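Local coordinates for protein cellulose synthase 1 (Gluconacetobacter xylinus, PDB 4I86) that forms the C-terminal PilZ domain, a small beta-barrel-like regulatory module that probably binds cyclic di-GMP, at residues 12-17 with 31-36. Sequence-based numbering, arbitrary orientation.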
loop_
_atom_site.group_PDB
_atom_site.type_symbol
_atom_site.label_atom_id
_atom_site.label_comp_id
_atom_site.label_asym_id
_atom_site.label_seq_id
_atom_site.Cartn_x
_atom_site.Cartn_y
_atom_site.Cartn_z
ATOM N N ILE A 12 5.835 -3.947 -9.966
ATOM C CA ILE A 12 7.036 -4.629 -9.499
ATOM C C ILE A 12 6.706 -5.632 -8.396
ATOM O O ILE A 12 6.386 -5.241 -7.268
ATOM C CB ILE A 12 8.127 -3.617 -9.027
ATOM C CG1 ILE A 12 9.258 -4.326 -8.293
ATOM C CG2 ILE A 12 7.525 -2.548 -8.142
ATOM C CD1 ILE A 12 10.057 -5.276 -9.168
ATOM N N PRO A 13 6.748 -6.937 -8.732
ATOM C CA PRO A 13 6.662 -7.978 -7.696
ATOM C C PRO A 13 7.789 -7.826 -6.679
ATOM O O PRO A 13 8.964 -7.763 -7.055
ATOM C CB PRO A 13 6.838 -9.287 -8.483
ATOM C CG PRO A 13 7.236 -8.876 -9.900
ATOM C CD PRO A 13 6.695 -7.504 -10.095
ATOM N N ALA A 14 7.432 -7.766 -5.405
ATOM C CA ALA A 14 8.415 -7.550 -4.352
ATOM C C ALA A 14 7.835 -7.947 -3.011
ATOM O O ALA A 14 6.635 -7.822 -2.775
ATOM C CB ALA A 14 8.860 -6.099 -4.323
ATOM N N THR A 15 8.705 -8.424 -2.130
ATOM C CA THR A 15 8.291 -8.880 -0.824
ATOM C C THR A 15 8.927 -7.996 0.240
ATOM O O THR A 15 10.128 -8.103 0.517
ATOM C CB THR A 15 8.722 -10.344 -0.584
ATOM O OG1 THR A 15 8.086 -11.191 -1.549
ATOM C CG2 THR A 15 8.323 -10.795 0.826
ATOM N N ILE A 16 8.122 -7.116 0.832
ATOM C CA ILE A 16 8.611 -6.248 1.895
ATOM C C ILE A 16 7.593 -6.108 3.001
ATOM O O ILE A 16 6.389 -6.001 2.739
ATOM C CB ILE A 16 9.079 -4.858 1.365
ATOM C CG1 ILE A 16 7.911 -4.009 0.877
ATOM C CG2 ILE A 16 10.102 -5.028 0.247
ATOM C CD1 ILE A 16 8.322 -2.597 0.533
ATOM N N PRO A 17 8.072 -6.133 4.253
ATOM C CA PRO A 17 7.185 -6.001 5.408
ATOM C C PRO A 17 6.446 -4.662 5.353
ATOM O O PRO A 17 7.031 -3.626 5.006
ATOM C CB PRO A 17 8.154 -6.012 6.605
ATOM C CG PRO A 17 9.404 -6.637 6.074
ATOM C CD PRO A 17 9.489 -6.231 4.642
ATOM N N GLY A 31 1.949 -7.459 7.499
ATOM C CA GLY A 31 1.937 -8.321 6.325
ATOM C C GLY A 31 3.191 -8.148 5.494
ATOM O O GLY A 31 4.113 -7.451 5.920
ATOM N N VAL A 32 3.256 -8.804 4.329
ATOM C CA VAL A 32 4.312 -8.526 3.368
ATOM C C VAL A 32 3.700 -8.227 2.012
ATOM O O VAL A 32 2.620 -8.725 1.679
ATOM C CB VAL A 32 5.346 -9.685 3.218
ATOM C CG1 VAL A 32 6.174 -9.851 4.486
ATOM C CG2 VAL A 32 4.649 -10.986 2.837
ATOM N N THR A 33 4.397 -7.426 1.219
ATOM C CA THR A 33 3.881 -7.060 -0.090
ATOM C C THR A 33 4.004 -8.232 -1.058
ATOM O O THR A 33 4.820 -9.133 -0.855
ATOM C CB THR A 33 4.623 -5.855 -0.665
ATOM O OG1 THR A 33 6.007 -6.197 -0.861
ATOM C CG2 THR A 33 4.501 -4.672 0.291
ATOM N N GLU A 34 3.198 -8.199 -2.116
ATOM C CA GLU A 34 3.326 -9.160 -3.207
ATOM C C GLU A 34 3.766 -8.422 -4.467
ATOM O O GLU A 34 4.692 -8.836 -5.170
ATOM C CB GLU A 34 1.994 -9.874 -3.432
ATOM C CG GLU A 34 1.567 -10.741 -2.255
ATOM C CD GLU A 34 0.151 -11.256 -2.400
ATOM O OE1 GLU A 34 -0.388 -11.179 -3.525
ATOM O OE2 GLU A 34 -0.425 -11.722 -1.393
ATOM N N ASP A 35 3.107 -7.303 -4.741
ATOM C CA ASP A 35 3.533 -6.444 -5.829
ATOM C C ASP A 35 3.195 -5.006 -5.489
ATOM O O ASP A 35 2.313 -4.741 -4.666
ATOM C CB ASP A 35 2.838 -6.833 -7.123
ATOM C CG ASP A 35 1.366 -6.488 -7.103
ATOM O OD1 ASP A 35 0.566 -7.389 -6.796
ATOM O OD2 ASP A 35 1.007 -5.316 -7.373
ATOM N N LEU A 36 3.908 -4.081 -6.116
ATOM C CA LEU A 36 3.655 -2.661 -5.942
ATOM C C LEU A 36 3.578 -2.079 -7.334
ATOM O O LEU A 36 4.241 -2.559 -8.238
ATOM C CB LEU A 36 4.794 -2.001 -5.156
ATOM C CG LEU A 36 4.857 -2.440 -3.689
ATOM C CD1 LEU A 36 6.161 -2.056 -3.050
ATOM C CD2 LEU A 36 3.726 -1.818 -2.920
HETATM O O HOH W 1 5.711 -11.590 -1.448
#
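Thr33 reaches across to 12-17 with its hydroxyl, which joins two backbone groups there: OG1 donates to Ala14 O at 2.6 Å, from above that carbonyl's plane, and accepts from Ile16 N at 2.9 Å. With chi1 at 63°, OG1 lies between its own backbone N and carbonyl carbon, facing the gap where the antiparallel register slips by one residue. A small side chain that both donates and accepts suits this place, since it takes over bonds that the interrupted ladders do not make. Its methyl CG2 turns to Ile16, meeting CG1 at 3.5 Å as the two side chains cross obliquely.

Thr15 points the other way and lays its methyl CG2 against the branch carbon CB of Val32 (4.0 Å), two beta-branched side chains in contact, while a water donates to Thr33 O. Pro17 and Pro13 occupy non-hydrogen-bonded pairs, with Val32 and Asp35, where a proline's missing N-H costs no bond across the pair. At the far end Ile12 N bonds almost straight to Leu36 O (2.7 Å, 174°), and Ile12 CG2 rests near Leu36 CB.

Ile16 CD1 also meets Leu36 CD1, and both residues pack on Leu100 of helix 91-105; Ala14 and Leu36 touch Leu104. Beyond, strand 28-36 pairs with strand 40-44, where Glu34 and Asp35 both face Ala42 in a classic beta bulge.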